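Local atomic coordinates of mitochondrial enolase superfamily member 1 (Homo sapiens, PDB entry 4A35), a protein that catalyses the magnesium-dependent dehydration of L-fuconate to 2-keto-3-deoxy-L-fuconate, a step in the breakdown of L-fucose in human mitochondria. Residues A74-N79 / Y93-S98; L365-I370 / M408-P413; C386-H391 / V400-A405. All coordinates share one frame; numbering follows the deposited sequence. Where two conformers were deposited one is given.

In the fold
Starting from the N terminus, contact 1 closes a largely helical loop of 13 residues, tying the chain just after helix 63-73 to helix 89-97 within the N-terminal domain. Both of the others come later in the chain, in the C-terminal, barrel-type domain. Contact 2 opens on helix 362-377 and closes where the chain leaves strand 406-408; between its two ends the chain makes contact 3, the short closure of 386-391 with 400-405. Contacts 2 and 3 touch each other, through a probable hydrogen bond from M408 N to M401 O and where Q367 packs on V400. Contact 1 lies apart, its centre about 26 Å from that of contact 2 and about 33 Å from that of contact 3.

Contact 1 of 3, residues A74-N79 / Y93-S98; sequences AHHVLN and YRQLTS
H76 lays its imidazole against Q95 and L96. The contact joins the loop after helix 63-73 to helix 89-97 in the N-terminal domain of the enolase superfamily, where a three-stranded antiparallel sheet comes before the helices. The methyl CD2 of L96 comes within 3.4 Å of H76 CB and sits oblique to the ring, the two side chains sliding past each other in opposite directions. On one face of the imidazole lies the backbone O of Q95, 3.8 Å above the ring plane and offset toward the rim. The Q95 side chain crosses that of H76 at about a right angle, its CG beside H76 ND1 and its amide plane tilted 22° from the ring. Q95 was deposited in two conformers, so this part of the contact is less certain. The opposite face of the H76 ring carries H75 CE1, again near the rim. With CG anti to the carbonyl carbon (chi1 -70°), the H76 ring swings out toward helix 89-97, and a hydrogen bond between NE2 and D99 OD2, just past the end of that helix, restrains its rotation. With an alanine here, D99 would probably lose this partner and a gap would open beside the L96 methyl. Further out, L96 packs on L120 of helix 110-131, while V77 rests on I7 and L10 of strand 7-16, so both sides of the contact are backed. The turn that presents H76 is closed by A74 O, which accepts from both V77 N and L78 N. Within helix 89-97, Y93 O likewise takes two bonds: T97 N at 3.0 Å, and T97 OG1 at 2.8 Å from above the carbonyl plane, 41° out of it.

Contact 2 of 3, residues L365-I370 / M408-P413; sequences LVQHLI and MPPKDP
P410 fits into the corner formed by the Q367 amide and the H368 imidazole, and here the contact is tight. P410 CG lies over the face of the Q367 amide, 3.5 Å from CD; the Q367 side chain gets there with CG between the backbone N and the carbonyl carbon (chi1 64°) and an extended run beyond. Against the imidazole, P410 CG is 3.6 Å from H368 NE2 and P410 CB 3.7 Å from H368 CE1, with P410 CD further above the same face. The polar groups of both side chains are engaged elsewhere: Q367 NE2 with E364 O, H368 ND1 with the backbone N of W136, and H368 NE2 with S416 OG. The other end is looser. Q367 OE1 and M408 O stay 3.9 Å apart, and a water fills in, 2.7 Å from Q367 OE1 and 2.6 Å from M408 O. Beyond P410, K411 and D412 are exposed to solvent. The contact thus straps the loop after strand 406-408 onto helix 362-377 of the barrel-type domain. W136 of helix 135-141 adds a third element, its ring meeting that of H368 and its NE1 bonding to P410 O. On another side of helix 362-377, V366 and I370 pack on C386 of strand 386-388.

Contact 3 of 3, residues C386-H391 / V400-A405; sequences CEYVDH and VMIQRA
The Y388 ring has I402 over one face and V400 at its edge. I402 CG1 makes a CH-pi contact, 4.0 Å from the ring centroid and 27° off the normal, with I402 CD1 close by above Y388 CD1. V400 CG2 lies near the ring plane, 3.5 Å from Y388 CE1. The rings of H393 and W217 also meet that of Y388, both nearly parallel to it. Y388 CG is anti to the backbone N (chi1 176°), which carries the ring out toward residues 400-402, and V400 and I402, two apart, both turn to meet it. The contact lies in the C-terminal, TIM-barrel-like domain of the enolase superfamily. Strands 386-388 and 401-402 are the outermost strands, within this chain, of a mixed sheet, 401-402 only weakly bonded; Y388 also touches A190 of strand 188-192, and I402 touches Y407 of strand 406-408. The neighbouring E387, a substrate-binding residue by similarity, forms a salt bridge to K221 through OE2 and accepts from the backbone N of A357 through OE1. Across the contact, by contrast, the touching atoms are all carbon. Dispersion and ring-face contacts hold the two segments here, while the charged side chain at the substrate site is that of E387, next in the chain.

Contact 1 of 3, residues A74-N79 / Y93-S98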
ATOM      1  N   ALA A  74      18.760  -4.267  -2.795  1.00 19.64           N
ATOM      2  CA  ALA A  74      20.172  -4.420  -2.373  1.00 20.65           C
ATOM      3  C   ALA A  74      21.205  -3.666  -3.246  1.00 25.20           C
ATOM      4  O   ALA A  74      22.153  -3.089  -2.687  1.00 24.18           O
ATOM      5  CB  ALA A  74      20.559  -5.896  -2.284  1.00 21.32           C
ATOM      6  N   HIS A  75      21.032  -3.657  -4.592  1.00 22.06           N
ATOM      7  CA  HIS A  75      22.013  -2.999  -5.491  1.00 22.86           C
ATOM      8  C   HIS A  75      22.161  -1.454  -5.173  1.00 29.04           C
ATOM      9  O   HIS A  75      23.218  -0.869  -5.465  1.00 28.79           O
ATOM     10  CB  HIS A  75      21.655  -3.236  -6.960  1.00 22.33           C
ATOM     11  CG  HIS A  75      20.421  -2.481  -7.384  1.00 24.37           C
ATOM     12  ND1 HIS A  75      20.512  -1.266  -8.040  1.00 26.47           N
ATOM     13  CD2 HIS A  75      19.112  -2.792  -7.221  1.00 23.32           C
ATOM     14  CE1 HIS A  75      19.256  -0.878  -8.262  1.00 23.74           C
ATOM     15  NE2 HIS A  75      18.384  -1.764  -7.807  1.00 23.32           N
ATOM     16  N   HIS A  76      21.113  -0.822  -4.570  1.00 24.91           N
ATOM     17  CA  HIS A  76      21.148   0.613  -4.167  1.00 23.98           C
ATOM     18  C   HIS A  76      22.089   0.870  -2.989  1.00 26.92           C
ATOM     19  O   HIS A  76      22.583   1.989  -2.858  1.00 26.59           O
ATOM     20  CB  HIS A  76      19.757   1.164  -3.770  1.00 23.36           C
ATOM     21  CG  HIS A  76      18.783   1.316  -4.910  1.00 26.74           C
ATOM     22  ND1 HIS A  76      19.097   2.059  -6.049  1.00 30.07           N
ATOM     23  CD2 HIS A  76      17.560   0.759  -5.079  1.00 26.70           C
ATOM     24  CE1 HIS A  76      18.031   1.954  -6.845  1.00 28.13           C
ATOM     25  NE2 HIS A  76      17.067   1.233  -6.271  1.00 26.79           N
ATOM     26  N   VAL A  77      22.331  -0.143  -2.121  1.00 24.45           N
ATOM     27  CA  VAL A  77      23.179   0.079  -0.946  1.00 25.47           C
ATOM     28  C   VAL A  77      24.566  -0.548  -1.152  1.00 26.67           C
ATOM     29  O   VAL A  77      25.538  -0.048  -0.596  1.00 25.27           O
ATOM     30  CB  VAL A  77      22.467  -0.411   0.367  1.00 30.73           C
ATOM     31  CG1 VAL A  77      22.415  -1.934   0.470  1.00 30.12           C
ATOM     32  CG2 VAL A  77      23.074   0.215   1.626  1.00 31.20           C
ATOM     33  N   LEU A  78      24.671  -1.592  -1.973  1.00 22.96           N
ATOM     34  CA  LEU A  78      25.932  -2.281  -2.206  1.00 23.39           C
ATOM     35  C   LEU A  78      26.912  -1.393  -2.987  1.00 27.62           C
ATOM     36  O   LEU A  78      26.501  -0.656  -3.894  1.00 26.50           O
ATOM     37  CB  LEU A  78      25.700  -3.605  -2.957  1.00 23.89           C
ATOM     38  CG  LEU A  78      25.113  -4.766  -2.109  1.00 28.38           C
ATOM     39  CD1 LEU A  78      24.676  -5.921  -3.036  1.00 30.03           C
ATOM     40  CD2 LEU A  78      26.145  -5.277  -1.065  1.00 28.30           C
ATOM     41  N   ASN A  79      28.186  -1.421  -2.591  1.00 26.77           N
ATOM     42  CA  ASN A  79      29.271  -0.654  -3.216  1.00 29.08           C
ATOM     43  C   ASN A  79      29.134   0.867  -3.025  1.00 31.91           C
ATOM     44  O   ASN A  79      29.749   1.623  -3.754  1.00 33.91           O
ATOM     45  CB  ASN A  79      29.427  -1.001  -4.715  1.00 34.20           C
ATOM     46  CG  ASN A  79      29.506  -2.483  -4.960  1.00 57.12           C
ATOM     47  OD1 ASN A  79      28.617  -3.077  -5.587  1.00 60.53           O
ATOM     48  ND2 ASN A  79      30.488  -3.127  -4.350  1.00 41.98           N
ATOM     49  N   TYR A  93      17.144   7.955   0.524  1.00 17.53           N
ATOM     50  CA  TYR A  93      15.753   7.638   0.808  1.00 17.48           C
ATOM     51  C   TYR A  93      14.903   7.691  -0.487  1.00 19.62           C
ATOM     52  O   TYR A  93      14.172   6.737  -0.802  1.00 18.15           O
ATOM     53  CB  TYR A  93      15.197   8.616   1.864  1.00 17.03           C
ATOM     54  CG  TYR A  93      13.802   8.243   2.306  1.00 18.29           C
ATOM     55  CD1 TYR A  93      12.677   8.699   1.606  1.00 20.85           C
ATOM     56  CD2 TYR A  93      13.601   7.348   3.362  1.00 18.31           C
ATOM     57  CE1 TYR A  93      11.389   8.337   2.001  1.00 20.64           C
ATOM     58  CE2 TYR A  93      12.327   6.935   3.730  1.00 17.77           C
ATOM     59  CZ  TYR A  93      11.221   7.424   3.040  1.00 22.90           C
ATOM     60  OH  TYR A  93       9.964   6.994   3.396  1.00 22.13           O
ATOM     61  N   ARG A  94      15.053   8.784  -1.285  1.00 17.88           N
ATOM     62  CA  ARG A  94      14.320   8.941  -2.547  1.00 17.93           C
ATOM     63  C   ARG A  94      14.694   7.807  -3.558  1.00 19.46           C
ATOM     64  O   ARG A  94      13.833   7.338  -4.290  1.00 20.40           O
ATOM     65  CB  ARG A  94      14.590  10.338  -3.153  1.00 15.96           C
ATOM     66  CG  ARG A  94      13.867  10.639  -4.462  1.00 18.17           C
ATOM     67  CD  ARG A  94      12.356  10.820  -4.297  1.00 19.22           C
ATOM     68  NE  ARG A  94      12.022  11.986  -3.477  1.00 22.40           N
ATOM     69  CZ  ARG A  94      11.984  13.231  -3.943  1.00 27.45           C
ATOM     70  NH1 ARG A  94      12.232  13.475  -5.227  1.00 21.97           N
ATOM     71  NH2 ARG A  94      11.690  14.237  -3.137  1.00 19.89           N
ATOM     72  N   GLN A  95      15.954   7.378  -3.601  0.50 16.83           N
ATOM     73  CA  GLN A  95      16.328   6.325  -4.559  0.50 17.75           C
ATOM     74  C   GLN A  95      15.680   4.966  -4.191  0.50 21.78           C
ATOM     75  O   GLN A  95      15.161   4.274  -5.089  0.50 21.92           O
ATOM     76  CB  GLN A  95      17.848   6.192  -4.696  0.50 19.29           C
ATOM     77  CG  GLN A  95      18.254   5.139  -5.720  0.50 23.23           C
ATOM     78  CD  GLN A  95      17.749   5.302  -7.158  0.50 26.66           C
ATOM     79  OE1 GLN A  95      16.569   4.959  -7.530  0.50 12.90           O
ATOM     80  NE2 GLN A  95      18.735   5.571  -8.035  0.50 17.29           N
ATOM     81  N   LEU A  96      15.619   4.643  -2.886  1.00 18.82           N
ATOM     82  CA  LEU A  96      14.965   3.414  -2.434  1.00 19.05           C
ATOM     83  C   LEU A  96      13.439   3.445  -2.640  1.00 21.71           C
ATOM     84  O   LEU A  96      12.860   2.411  -3.000  1.00 21.06           O
ATOM     85  CB  LEU A  96      15.219   3.135  -0.952  1.00 19.48           C
ATOM     86  CG  LEU A  96      16.654   2.756  -0.535  1.00 24.96           C
ATOM     87  CD1 LEU A  96      16.663   2.202   0.881  1.00 26.79           C
ATOM     88  CD2 LEU A  96      17.257   1.721  -1.471  1.00 26.93           C
ATOM     89  N   THR A  97      12.797   4.593  -2.309  1.00 17.83           N
ATOM     90  CA  THR A  97      11.317   4.698  -2.269  1.00 17.22           C
ATOM     91  C   THR A  97      10.688   5.210  -3.590  1.00 21.54           C
ATOM     92  O   THR A  97       9.459   5.107  -3.750  1.00 19.91           O
ATOM     93  CB  THR A  97      10.898   5.640  -1.099  1.00 18.99           C
ATOM     94  OG1 THR A  97      11.470   6.916  -1.357  1.00 17.43           O
ATOM     95  CG2 THR A  97      11.259   5.105   0.281  1.00 19.60           C
ATOM     96  N   SER A  98      11.503   5.850  -4.469  1.00 18.12           N
ATOM     97  CA  SER A  98      11.028   6.342  -5.758  1.00 18.00           C
ATOM     98  C   SER A  98      11.916   5.803  -6.881  1.00 20.50           C
ATOM     99  O   SER A  98      12.217   6.518  -7.846  1.00 19.10           O
ATOM    100  CB  SER A  98      10.946   7.864  -5.778  1.00 18.37           C
ATOM    101  OG  SER A  98      10.057   8.279  -6.806  1.00 18.21           O
TER

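Contact 2 of 3, residues L365-I370 / M408-P413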
ATOM      1  N   LEU A 365      13.443  -1.119  18.752  1.00 18.45           N
ATOM      2  CA  LEU A 365      13.713   0.020  17.812  1.00 18.15           C
ATOM      3  C   LEU A 365      12.939   1.255  18.184  1.00 20.60           C
ATOM      4  O   LEU A 365      13.519   2.314  18.307  1.00 20.40           O
ATOM      5  CB  LEU A 365      13.351  -0.347  16.340  1.00 18.41           C
ATOM      6  CG  LEU A 365      14.372  -1.182  15.568  1.00 19.21           C
ATOM      7  CD1 LEU A 365      14.631  -2.548  16.274  1.00 19.38           C
ATOM      8  CD2 LEU A 365      13.919  -1.384  14.091  1.00 20.19           C
ATOM      9  N   VAL A 366      11.621   1.125  18.330  1.00 19.69           N
ATOM     10  CA  VAL A 366      10.756   2.280  18.483  1.00 17.49           C
ATOM     11  C   VAL A 366      11.067   3.105  19.774  1.00 19.65           C
ATOM     12  O   VAL A 366      10.882   4.311  19.753  1.00 19.47           O
ATOM     13  CB  VAL A 366       9.286   1.921  18.332  1.00 18.79           C
ATOM     14  CG1 VAL A 366       8.641   1.505  19.654  1.00 18.76           C
ATOM     15  CG2 VAL A 366       8.535   3.076  17.641  1.00 18.57           C
ATOM     16  N   GLN A 367      11.584   2.465  20.820  1.00 16.18           N
ATOM     17  CA  GLN A 367      11.973   3.178  22.077  1.00 15.36           C
ATOM     18  C   GLN A 367      12.982   4.342  21.731  1.00 19.28           C
ATOM     19  O   GLN A 367      12.905   5.401  22.328  1.00 17.29           O
ATOM     20  CB  GLN A 367      12.602   2.169  23.088  1.00 16.53           C
ATOM     21  CG  GLN A 367      13.911   1.547  22.597  1.00 19.05           C
ATOM     22  CD  GLN A 367      14.550   0.623  23.630  1.00 18.14           C
ATOM     23  OE1 GLN A 367      14.317   0.756  24.857  1.00 20.98           O
ATOM     24  NE2 GLN A 367      15.272  -0.374  23.142  1.00 18.80           N
ATOM     25  N   HIS A 368      13.914   4.132  20.740  1.00 16.66           N
ATOM     26  CA  HIS A 368      14.864   5.182  20.361  1.00 17.21           C
ATOM     27  C   HIS A 368      14.125   6.384  19.798  1.00 19.40           C
ATOM     28  O   HIS A 368      14.503   7.520  20.057  1.00 19.55           O
ATOM     29  CB  HIS A 368      15.851   4.643  19.276  1.00 17.60           C
ATOM     30  CG  HIS A 368      16.844   3.633  19.769  1.00 19.75           C
ATOM     31  ND1 HIS A 368      18.116   4.019  20.188  1.00 19.40           N
ATOM     32  CD2 HIS A 368      16.735   2.293  19.864  1.00 19.92           C
ATOM     33  CE1 HIS A 368      18.717   2.902  20.557  1.00 19.63           C
ATOM     34  NE2 HIS A 368      17.932   1.830  20.359  1.00 20.53           N
ATOM     35  N   LEU A 369      13.115   6.123  18.972  1.00 16.21           N
ATOM     36  CA  LEU A 369      12.403   7.204  18.290  1.00 15.35           C
ATOM     37  C   LEU A 369      11.599   8.064  19.299  1.00 18.90           C
ATOM     38  O   LEU A 369      11.571   9.298  19.188  1.00 17.29           O
ATOM     39  CB  LEU A 369      11.495   6.643  17.179  1.00 14.76           C
ATOM     40  CG  LEU A 369      12.206   5.852  16.060  1.00 17.64           C
ATOM     41  CD1 LEU A 369      11.154   5.204  15.074  1.00 15.83           C
ATOM     42  CD2 LEU A 369      13.178   6.696  15.314  1.00 23.82           C
ATOM     43  N   ILE A 370      10.933   7.412  20.256  1.00 16.75           N
ATOM     44  CA  ILE A 370      10.090   8.151  21.201  1.00 16.34           C
ATOM     45  C   ILE A 370      10.932   8.851  22.308  1.00 17.51           C
ATOM     46  O   ILE A 370      10.541   9.934  22.749  1.00 19.12           O
ATOM     47  CB  ILE A 370       8.936   7.277  21.742  1.00 20.28           C
ATOM     48  CG1 ILE A 370       7.742   8.148  22.180  1.00 22.47           C
ATOM     49  CG2 ILE A 370       9.348   6.236  22.814  1.00 19.25           C
ATOM     50  CD1 ILE A 370       7.016   9.034  20.984  1.00 17.24           C
ATOM     51  N   MET A 408      14.051   2.130  29.874  1.00 19.68           N
ATOM     52  CA  MET A 408      15.294   2.787  30.223  1.00 18.35           C
ATOM     53  C   MET A 408      16.091   2.998  28.918  1.00 25.33           C
ATOM     54  O   MET A 408      16.118   2.071  28.082  1.00 25.66           O
ATOM     55  CB  MET A 408      16.062   1.963  31.271  1.00 21.01           C
ATOM     56  CG  MET A 408      15.270   1.770  32.546  1.00 22.95           C
ATOM     57  SD  MET A 408      14.559   3.270  33.294  1.00 26.67           S
ATOM     58  CE  MET A 408      16.079   4.127  33.761  1.00 23.19           C
ATOM     59  N   PRO A 409      16.617   4.222  28.677  1.00 20.98           N
ATOM     60  CA  PRO A 409      17.309   4.492  27.395  1.00 20.00           C
ATOM     61  C   PRO A 409      18.449   3.518  27.088  1.00 22.90           C
ATOM     62  O   PRO A 409      19.349   3.352  27.920  1.00 21.74           O
ATOM     63  CB  PRO A 409      17.853   5.921  27.571  1.00 21.73           C
ATOM     64  CG  PRO A 409      16.983   6.542  28.620  1.00 24.25           C
ATOM     65  CD  PRO A 409      16.695   5.395  29.578  1.00 21.21           C
ATOM     66  N   PRO A 410      18.467   2.925  25.878  1.00 22.66           N
ATOM     67  CA  PRO A 410      19.592   2.027  25.513  1.00 22.73           C
ATOM     68  C   PRO A 410      20.961   2.697  25.683  1.00 25.28           C
ATOM     69  O   PRO A 410      21.128   3.877  25.362  1.00 25.21           O
ATOM     70  CB  PRO A 410      19.322   1.702  24.037  1.00 23.40           C
ATOM     71  CG  PRO A 410      17.812   1.784  23.915  1.00 27.07           C
ATOM     72  CD  PRO A 410      17.429   2.961  24.821  1.00 23.60           C
ATOM     73  N   LYS A 411      21.927   1.959  26.218  1.00 23.33           N
ATOM     74  CA  LYS A 411      23.262   2.497  26.479  1.00 24.08           C
ATOM     75  C   LYS A 411      24.270   2.163  25.394  1.00 27.15           C
ATOM     76  O   LYS A 411      25.289   2.861  25.260  1.00 26.92           O
ATOM     77  CB  LYS A 411      23.789   1.972  27.834  1.00 29.22           C
ATOM     78  CG  LYS A 411      23.025   2.549  29.032  1.00 44.84           C
ATOM     79  CD  LYS A 411      23.020   1.584  30.213  1.00 47.45           C
ATOM     80  CE  LYS A 411      22.772   2.289  31.519  1.00 50.61           C
ATOM     81  NZ  LYS A 411      23.002   1.380  32.672  1.00 67.76           N
ATOM     82  N   ASP A 412      24.032   1.073  24.664  1.00 23.55           N
ATOM     83  CA  ASP A 412      25.011   0.596  23.693  1.00 24.41           C
ATOM     84  C   ASP A 412      24.901   1.271  22.349  1.00 28.14           C
ATOM     85  O   ASP A 412      23.799   1.647  21.948  1.00 26.26           O
ATOM     86  CB  ASP A 412      24.899  -0.923  23.513  1.00 26.08           C
ATOM     87  CG  ASP A 412      25.150  -1.700  24.817  1.00 32.87           C
ATOM     88  OD1 ASP A 412      26.296  -1.693  25.296  1.00 35.25           O
ATOM     89  OD2 ASP A 412      24.171  -2.219  25.398  1.00 32.00           O
ATOM     90  N   PRO A 413      26.018   1.386  21.591  1.00 24.96           N
ATOM     91  CA  PRO A 413      25.899   1.935  20.221  1.00 22.81           C
ATOM     92  C   PRO A 413      24.932   1.112  19.323  1.00 23.66           C
ATOM     93  O   PRO A 413      24.838  -0.135  19.451  1.00 22.41           O
ATOM     94  CB  PRO A 413      27.339   1.846  19.680  1.00 24.67           C
ATOM     95  CG  PRO A 413      28.226   1.847  20.935  1.00 30.05           C
ATOM     96  CD  PRO A 413      27.428   1.047  21.934  1.00 26.40           C
TER
HETATM   97  O   HOH W   1      15.535  -0.233  27.091  1.00 22.66           O

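Contact 3 of 3, residues C386-H391 / V400-A405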
ATOM      1  N   CYS A 386       4.458   4.548  25.539  1.00 17.64           N
ATOM      2  CA  CYS A 386       4.958   3.622  24.533  1.00 16.81           C
ATOM      3  C   CYS A 386       4.406   2.230  24.778  1.00 19.63           C
ATOM      4  O   CYS A 386       4.469   1.746  25.903  1.00 19.21           O
ATOM      5  CB  CYS A 386       6.481   3.601  24.535  1.00 17.87           C
ATOM      6  SG  CYS A 386       7.167   2.735  23.103  1.00 20.52           S
ATOM      7  N   GLU A 387       3.949   1.542  23.734  1.00 15.42           N
ATOM      8  CA  GLU A 387       3.475   0.179  23.948  1.00 17.22           C
ATOM      9  C   GLU A 387       4.635  -0.752  24.367  1.00 19.98           C
ATOM     10  O   GLU A 387       5.780  -0.571  23.932  1.00 19.45           O
ATOM     11  CB  GLU A 387       2.823  -0.354  22.677  1.00 18.78           C
ATOM     12  CG  GLU A 387       2.226  -1.762  22.774  1.00 21.40           C
ATOM     13  CD  GLU A 387       1.328  -2.117  21.599  1.00 28.15           C
ATOM     14  OE1 GLU A 387       1.571  -1.616  20.472  1.00 18.63           O
ATOM     15  OE2 GLU A 387       0.370  -2.908  21.809  1.00 22.40           O
ATOM     16  N   TYR A 388       4.317  -1.767  25.161  1.00 15.85           N
ATOM     17  CA  TYR A 388       5.282  -2.800  25.484  1.00 17.74           C
ATOM     18  C   TYR A 388       4.602  -4.192  25.426  1.00 24.04           C
ATOM     19  O   TYR A 388       3.483  -4.354  25.901  1.00 22.08           O
ATOM     20  CB  TYR A 388       5.944  -2.570  26.864  1.00 18.40           C
ATOM     21  CG  TYR A 388       6.896  -3.687  27.267  1.00 20.53           C
ATOM     22  CD1 TYR A 388       8.194  -3.748  26.753  1.00 22.86           C
ATOM     23  CD2 TYR A 388       6.454  -4.756  28.041  1.00 21.47           C
ATOM     24  CE1 TYR A 388       9.064  -4.795  27.105  1.00 25.47           C
ATOM     25  CE2 TYR A 388       7.300  -5.810  28.375  1.00 23.14           C
ATOM     26  CZ  TYR A 388       8.598  -5.831  27.898  1.00 30.74           C
ATOM     27  OH  TYR A 388       9.411  -6.877  28.252  1.00 33.02           O
ATOM     28  N   VAL A 389       5.293  -5.184  24.861  1.00 21.54           N
ATOM     29  CA  VAL A 389       4.829  -6.583  24.869  1.00 22.51           C
ATOM     30  C   VAL A 389       6.023  -7.430  25.338  1.00 25.48           C
ATOM     31  O   VAL A 389       7.169  -7.119  25.005  1.00 24.14           O
ATOM     32  CB  VAL A 389       4.190  -7.081  23.529  1.00 27.24           C
ATOM     33  CG1 VAL A 389       3.385  -8.369  23.749  1.00 27.61           C
ATOM     34  CG2 VAL A 389       3.274  -6.007  22.919  1.00 27.56           C
ATOM     35  N   ASP A 390       5.755  -8.444  26.156  1.00 23.83           N
ATOM     36  CA  ASP A 390       6.793  -9.288  26.795  1.00 27.53           C
ATOM     37  C   ASP A 390       7.389 -10.439  25.925  1.00 35.08           C
ATOM     38  O   ASP A 390       8.083 -11.300  26.474  1.00 39.07           O
ATOM     39  CB  ASP A 390       6.235  -9.923  28.099  1.00 30.64           C
ATOM     40  CG  ASP A 390       4.993 -10.814  27.916  1.00 49.14           C
ATOM     41  OD1 ASP A 390       4.240 -10.603  26.927  1.00 49.46           O
ATOM     42  OD2 ASP A 390       4.735 -11.673  28.801  1.00 58.03           O
ATOM     43  N   HIS A 391       7.160 -10.387  24.606  0.50 29.62           N
ATOM     44  CA  HIS A 391       7.599 -11.381  23.616  0.50 29.42           C
ATOM     45  C   HIS A 391       9.065 -11.233  23.105  0.50 30.46           C
ATOM     46  O   HIS A 391       9.440 -10.129  22.697  0.50 29.97           O
ATOM     47  CB  HIS A 391       6.677 -11.273  22.361  0.50 28.85           C
ATOM     48  CG  HIS A 391       5.389 -12.052  22.387  0.50 32.05           C
ATOM     49  ND1 HIS A 391       4.340 -11.711  23.245  0.50 33.33           N
ATOM     50  CD2 HIS A 391       4.974 -13.045  21.564  0.50 32.46           C
ATOM     51  CE1 HIS A 391       3.353 -12.534  22.943  0.50 32.19           C
ATOM     52  NE2 HIS A 391       3.686 -13.354  21.932  0.50 32.66           N
ATOM     53  N   VAL A 400      15.297  -4.699  25.275  1.00 23.17           N
ATOM     54  CA  VAL A 400      14.789  -3.547  26.024  1.00 23.06           C
ATOM     55  C   VAL A 400      14.985  -3.765  27.564  1.00 27.08           C
ATOM     56  O   VAL A 400      14.888  -4.898  28.080  1.00 24.47           O
ATOM     57  CB  VAL A 400      13.307  -3.215  25.696  1.00 26.04           C
ATOM     58  CG1 VAL A 400      13.090  -2.825  24.227  1.00 24.35           C
ATOM     59  CG2 VAL A 400      12.364  -4.330  26.102  1.00 27.43           C
ATOM     60  N   MET A 401      15.256  -2.674  28.279  1.00 24.22           N
ATOM     61  CA  MET A 401      15.380  -2.661  29.740  1.00 24.55           C
ATOM     62  C   MET A 401      14.196  -1.902  30.328  1.00 27.08           C
ATOM     63  O   MET A 401      14.112  -0.678  30.217  1.00 25.51           O
ATOM     64  CB  MET A 401      16.723  -2.034  30.207  1.00 28.02           C
ATOM     65  CG  MET A 401      17.953  -2.696  29.614  1.00 33.38           C
ATOM     66  SD  MET A 401      18.314  -4.275  30.413  0.50 38.18           S
ATOM     67  CE  MET A 401      17.990  -5.243  29.232  1.00 33.76           C
ATOM     68  N   ILE A 402      13.290  -2.639  30.958  1.00 23.74           N
ATOM     69  CA  ILE A 402      12.115  -2.062  31.621  1.00 23.86           C
ATOM     70  C   ILE A 402      12.359  -1.946  33.111  1.00 27.49           C
ATOM     71  O   ILE A 402      12.713  -2.927  33.767  1.00 24.35           O
ATOM     72  CB  ILE A 402      10.805  -2.875  31.345  1.00 25.94           C
ATOM     73  CG1 ILE A 402      10.540  -3.057  29.828  1.00 26.24           C
ATOM     74  CG2 ILE A 402       9.540  -2.322  32.134  1.00 25.09           C
ATOM     75  CD1 ILE A 402      10.134  -1.693  29.064  1.00 30.51           C
ATOM     76  N   GLN A 403      12.158  -0.729  33.643  1.00 24.32           N
ATOM     77  CA  GLN A 403      12.247  -0.442  35.075  0.50 23.87           C
ATOM     78  C   GLN A 403      11.011   0.343  35.450  1.00 25.30           C
ATOM     79  O   GLN A 403      10.775   1.388  34.857  1.00 22.80           O
ATOM     80  CB  GLN A 403      13.540   0.336  35.417  0.50 25.53           C
ATOM     81  CG  GLN A 403      13.621   0.811  36.857  0.50 31.95           C
ATOM     82  CD  GLN A 403      14.607   1.939  37.049  0.50 43.73           C
ATOM     83  OE1 GLN A 403      15.806   1.801  36.802  0.50 43.53           O
ATOM     84  NE2 GLN A 403      14.130   3.071  37.535  0.50 23.27           N
ATOM     85  N   ARG A 404      10.219  -0.156  36.414  1.00 23.17           N
ATOM     86  CA  ARG A 404       8.992   0.510  36.886  1.00 24.00           C
ATOM     87  C   ARG A 404       8.078   0.883  35.698  1.00 26.20           C
ATOM     88  O   ARG A 404       7.674   2.055  35.531  1.00 22.14           O
ATOM     89  CB  ARG A 404       9.350   1.761  37.736  1.00 22.81           C
ATOM     90  CG  ARG A 404      10.211   1.432  38.948  1.00 29.69           C
ATOM     91  CD  ARG A 404      10.575   2.695  39.696  1.00 38.03           C
ATOM     92  NE  ARG A 404      11.389   2.408  40.872  1.00 54.74           N
ATOM     93  CZ  ARG A 404      11.325   3.094  42.008  1.00 67.21           C
ATOM     94  NH1 ARG A 404      10.488   4.121  42.128  1.00 47.76           N
ATOM     95  NH2 ARG A 404      12.098   2.758  43.036  1.00 43.90           N
ATOM     96  N   ALA A 405       7.822  -0.118  34.809  1.00 23.47           N
ATOM     97  CA  ALA A 405       6.946   0.024  33.634  1.00 22.73           C
ATOM     98  C   ALA A 405       7.404   1.220  32.740  1.00 22.59           C
ATOM     99  O   ALA A 405       6.579   1.993  32.243  1.00 20.76           O
ATOM    100  CB  ALA A 405       5.493   0.203  34.077  1.00 22.64           C
TER